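Local atomic coordinates of putative 6-pyruvoyl tetrahydrobiopterin synthase (Caenorhabditis elegans, PDB entry 2G64), a protein that probably converts 7,8-dihydroneopterin triphosphate into 6-pyruvoyl tetrahydropterin, a zinc-dependent step in the biosynthesis of tetrahydrobiopterin. Residues A[99-111]-A[125-139]. The protein carries 1 engineered substitution. Numbering follows the deposited sequence.
Sequences STSENVAIYMFEK and VTIEETPKNIFTYKG
Glu129 OE2 is gripped twice at the start of helix 101-111: Ser101 OG donates to it over 2.6 Å, on the anti side and 18° out of the carboxylate plane, and a water accepting from Ser101 N donates to the same oxygen. With CG anti to the backbone N, the extended Glu129 chain reaches the helix end. The direct bond and water bridge probably help hold this carboxylate in position. By similarity Glu129 belongs to the charge relay; its side chain lies about 5 Å from the bound zinc ion at nearest atoms.

Ser101 CB also sits over a face of Phe135, 3.7 Å from the ring centroid, a CH-pi contact. The small Ala105, its CB 4.0 Å from Ile127 CG1, fits the 7.9 Å approach between the axes of helix 101-111 and strand 125-128. Tyr137 is sandwiched: Ile106 CG1 stands 3.7 Å above the centre of one face and Gly139 N covers the other. The edge of Tyr137 points at the face of Phe109 in a T-shaped pair, planes at 74°. Phe109 CE2 packs against Gly139 CA at 3.5 Å. A leucine in place of Phe109 would probably leave the Tyr137 edge without its aromatic face and open a gap beside Gly139 CA.

Helix 101-111 thus lies across the hairpin, its axis 41° from strand 133-137. Phe15 of strand 6-19 and Trp50 of strand 44-57 extend the apolar layer around Met108 and Ile127, and strand 133-137 continues the sheet antiparallel into a neighbouring subunit, consistent with the tunnelling fold (T-fold) of the PTPS family.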
# COMPACT_ATOMS: atom_id res chain seq x y z
N SER A 99 -6.52 26.55 5.65
CA SER A 99 -6.28 25.14 5.97
C SER A 99 -5.70 24.30 4.81
O SER A 99 -6.08 23.13 4.59
CB SER A 99 -7.59 24.51 6.48
OG SER A 99 -8.58 24.56 5.44
N THR A 100 -4.77 24.87 4.05
CA THR A 100 -4.02 24.08 3.05
C THR A 100 -3.22 23.04 3.81
O THR A 100 -2.91 23.24 4.97
CB THR A 100 -2.99 24.94 2.27
OG1 THR A 100 -2.16 25.66 3.21
CG2 THR A 100 -3.69 25.91 1.36
N SER A 101 -2.84 21.95 3.14
CA SER A 101 -2.10 20.92 3.86
C SER A 101 -0.70 21.39 4.31
O SER A 101 -0.18 20.91 5.31
CB SER A 101 -2.03 19.64 3.03
OG SER A 101 -3.34 19.14 2.81
N GLU A 102 -0.12 22.35 3.59
CA GLU A 102 1.11 23.03 4.06
C GLU A 102 0.88 23.57 5.46
O GLU A 102 1.67 23.33 6.38
CB GLU A 102 1.46 24.20 3.11
CG GLU A 102 1.98 23.79 1.72
CD GLU A 102 0.88 23.62 0.68
OE1 GLU A 102 -0.30 23.30 1.04
OE2 GLU A 102 1.20 23.77 -0.51
N ASN A 103 -0.22 24.29 5.64
CA ASN A 103 -0.50 24.92 6.95
C ASN A 103 -0.96 23.93 8.01
O ASN A 103 -0.73 24.15 9.21
CB ASN A 103 -1.48 26.10 6.80
CG ASN A 103 -0.80 27.36 6.27
OD1 ASN A 103 0.31 27.71 6.69
ND2 ASN A 103 -1.46 28.03 5.32
N VAL A 104 -1.56 22.83 7.58
CA VAL A 104 -1.91 21.74 8.50
C VAL A 104 -0.62 21.10 9.03
O VAL A 104 -0.50 20.82 10.21
CB VAL A 104 -2.81 20.67 7.82
CG1 VAL A 104 -3.08 19.49 8.77
CG2 VAL A 104 -4.17 21.32 7.38
N ALA A 105 0.36 20.90 8.15
CA ALA A 105 1.61 20.28 8.58
C ALA A 105 2.27 21.16 9.66
O ALA A 105 2.78 20.67 10.67
CB ALA A 105 2.53 20.10 7.39
N ILE A 106 2.24 22.47 9.43
CA ILE A 106 2.83 23.41 10.37
C ILE A 106 2.06 23.38 11.70
O ILE A 106 2.66 23.28 12.78
CB ILE A 106 2.89 24.87 9.79
CG1 ILE A 106 3.85 24.94 8.60
CG2 ILE A 106 3.34 25.88 10.87
CD1 ILE A 106 3.72 26.23 7.78
N TYR A 107 0.74 23.45 11.62
CA TYR A 107 -0.12 23.35 12.79
C TYR A 107 0.19 22.11 13.63
O TYR A 107 0.38 22.21 14.84
CB TYR A 107 -1.62 23.39 12.39
CG TYR A 107 -2.50 23.02 13.55
CD1 TYR A 107 -2.79 23.95 14.56
CD2 TYR A 107 -3.01 21.73 13.68
CE1 TYR A 107 -3.59 23.59 15.64
CE2 TYR A 107 -3.80 21.37 14.74
CZ TYR A 107 -4.08 22.30 15.72
OH TYR A 107 -4.87 21.93 16.79
N MET A 108 0.25 20.94 13.00
CA MET A 108 0.43 19.70 13.74
C MET A 108 1.82 19.63 14.37
O MET A 108 1.98 19.19 15.51
CB MET A 108 0.20 18.48 12.84
CG MET A 108 -1.22 18.45 12.23
SD MET A 108 -2.53 18.09 13.42
CE MET A 108 -2.28 16.32 13.70
N PHE A 109 2.83 20.04 13.61
CA PHE A 109 4.20 20.14 14.13
C PHE A 109 4.23 21.03 15.38
O PHE A 109 4.75 20.64 16.43
CB PHE A 109 5.09 20.74 13.04
CG PHE A 109 6.56 20.77 13.38
CD1 PHE A 109 7.40 19.75 12.95
CD2 PHE A 109 7.10 21.83 14.12
CE1 PHE A 109 8.78 19.79 13.24
CE2 PHE A 109 8.46 21.88 14.41
CZ PHE A 109 9.30 20.85 13.97
N GLU A 110 3.67 22.23 15.28
CA GLU A 110 3.75 23.17 16.39
C GLU A 110 2.92 22.73 17.60
O GLU A 110 3.37 22.87 18.75
CB GLU A 110 3.39 24.59 15.94
CG GLU A 110 4.43 25.23 15.00
CD GLU A 110 5.82 25.37 15.65
OE1 GLU A 110 5.91 25.45 16.89
OE2 GLU A 110 6.83 25.41 14.91
N LYS A 111 1.72 22.20 17.36
CA LYS A 111 0.87 21.71 18.45
C LYS A 111 1.53 20.51 19.16
O LYS A 111 1.52 20.40 20.39
CB LYS A 111 -0.52 21.34 17.94
CG LYS A 111 -1.44 20.77 19.00
CD LYS A 111 -2.00 21.90 19.88
CE LYS A 111 -2.66 21.35 21.13
NZ LYS A 111 -2.88 22.43 22.14
N VAL A 125 7.42 16.56 10.51
CA VAL A 125 6.03 16.10 10.39
C VAL A 125 5.70 15.95 8.91
O VAL A 125 6.09 16.78 8.08
CB VAL A 125 5.06 17.13 11.05
CG1 VAL A 125 3.67 17.08 10.42
CG2 VAL A 125 4.97 16.90 12.56
N THR A 126 4.97 14.89 8.59
CA THR A 126 4.45 14.67 7.26
C THR A 126 2.92 14.67 7.34
O THR A 126 2.35 14.06 8.25
CB THR A 126 4.92 13.30 6.71
OG1 THR A 126 6.35 13.29 6.66
CG2 THR A 126 4.38 13.05 5.29
N ILE A 127 2.27 15.33 6.38
CA ILE A 127 0.82 15.19 6.21
C ILE A 127 0.59 14.68 4.79
O ILE A 127 1.06 15.28 3.84
CB ILE A 127 0.10 16.56 6.38
CG1 ILE A 127 0.09 16.97 7.87
CG2 ILE A 127 -1.32 16.50 5.80
CD1 ILE A 127 -0.73 16.03 8.79
N GLU A 128 -0.13 13.57 4.66
CA GLU A 128 -0.59 13.14 3.33
C GLU A 128 -2.07 13.47 3.25
O GLU A 128 -2.89 12.86 3.92
CB GLU A 128 -0.33 11.65 3.11
CG GLU A 128 1.11 11.20 3.42
CD GLU A 128 1.43 9.76 3.02
OE1 GLU A 128 0.49 8.97 2.79
OE2 GLU A 128 2.64 9.43 2.94
N GLU A 129 -2.38 14.47 2.45
CA GLU A 129 -3.75 14.91 2.25
C GLU A 129 -4.54 13.84 1.48
O GLU A 129 -5.70 13.58 1.80
CB GLU A 129 -3.67 16.20 1.47
CG GLU A 129 -4.93 16.74 0.93
CD GLU A 129 -4.60 17.84 -0.05
OE1 GLU A 129 -4.66 17.59 -1.27
OE2 GLU A 129 -4.21 18.93 0.41
N THR A 130 -3.90 13.25 0.47
CA THR A 130 -4.33 12.00 -0.15
C THR A 130 -3.06 11.21 -0.41
O THR A 130 -1.95 11.71 -0.20
CB THR A 130 -5.02 12.24 -1.51
OG1 THR A 130 -4.04 12.58 -2.47
CG2 THR A 130 -6.07 13.38 -1.42
N PRO A 131 -3.20 9.96 -0.86
CA PRO A 131 -2.01 9.16 -1.17
C PRO A 131 -1.10 9.78 -2.23
O PRO A 131 0.05 9.37 -2.36
CB PRO A 131 -2.60 7.80 -1.62
CG PRO A 131 -3.95 7.74 -0.88
CD PRO A 131 -4.45 9.18 -1.01
N LYS A 132 -1.60 10.77 -2.94
CA LYS A 132 -0.87 11.38 -4.04
C LYS A 132 -0.28 12.75 -3.74
O LYS A 132 0.50 13.27 -4.55
CB LYS A 132 -1.75 11.50 -5.28
CG LYS A 132 -2.08 10.18 -5.97
CD LYS A 132 -3.30 10.32 -6.88
CE LYS A 132 -3.11 11.39 -7.95
NZ LYS A 132 -2.32 10.89 -9.12
N ASN A 133 -0.67 13.35 -2.61
CA ASN A 133 -0.31 14.74 -2.28
C ASN A 133 0.27 14.75 -0.87
O ASN A 133 -0.47 14.57 0.11
CB ASN A 133 -1.55 15.66 -2.29
CG ASN A 133 -2.18 15.80 -3.67
OD1 ASN A 133 -1.48 15.91 -4.67
ND2 ASN A 133 -3.50 15.83 -3.72
N ILE A 134 1.59 14.94 -0.77
CA ILE A 134 2.33 14.73 0.48
C ILE A 134 3.09 16.00 0.87
O ILE A 134 3.79 16.58 0.03
CB ILE A 134 3.34 13.57 0.30
CG1 ILE A 134 2.61 12.27 -0.05
CG2 ILE A 134 4.17 13.38 1.57
CD1 ILE A 134 2.58 11.95 -1.55
N PHE A 135 2.98 16.41 2.14
CA PHE A 135 3.64 17.64 2.63
C PHE A 135 4.49 17.38 3.87
O PHE A 135 4.11 16.57 4.74
CB PHE A 135 2.57 18.68 2.97
CG PHE A 135 1.64 18.93 1.82
CD1 PHE A 135 1.85 20.02 0.98
CD2 PHE A 135 0.61 18.04 1.53
CE1 PHE A 135 1.02 20.24 -0.13
CE2 PHE A 135 -0.22 18.25 0.41
CZ PHE A 135 -0.00 19.36 -0.41
N THR A 136 5.64 18.07 3.96
CA THR A 136 6.47 17.89 5.14
C THR A 136 6.96 19.22 5.66
O THR A 136 7.06 20.21 4.91
CB THR A 136 7.67 16.95 4.92
OG1 THR A 136 8.74 17.65 4.27
CG2 THR A 136 7.25 15.68 4.11
N TYR A 137 7.27 19.23 6.94
CA TYR A 137 7.68 20.47 7.61
C TYR A 137 8.65 20.08 8.71
O TYR A 137 8.42 19.09 9.42
CB TYR A 137 6.47 21.18 8.20
CG TYR A 137 6.82 22.46 8.92
CD1 TYR A 137 7.49 23.49 8.27
CD2 TYR A 137 6.49 22.63 10.26
CE1 TYR A 137 7.81 24.68 8.95
CE2 TYR A 137 6.79 23.79 10.94
CZ TYR A 137 7.44 24.81 10.27
OH TYR A 137 7.74 25.97 10.94
N LYS A 138 9.75 20.83 8.81
CA LYS A 138 10.78 20.57 9.82
C LYS A 138 10.97 21.70 10.84
O LYS A 138 11.93 21.69 11.63
CB LYS A 138 12.13 20.26 9.17
CG LYS A 138 12.19 18.93 8.43
CD LYS A 138 13.50 18.85 7.65
CE LYS A 138 13.79 17.46 7.15
NZ LYS A 138 15.25 17.34 6.78
N GLY A 139 10.06 22.65 10.84
CA GLY A 139 10.07 23.71 11.85
C GLY A 139 10.94 24.87 11.40
O GLY A 139 11.40 24.92 10.25
O HOH W 1 -4.80 21.43 0.78
O HOH W 2 6.37 26.81 12.93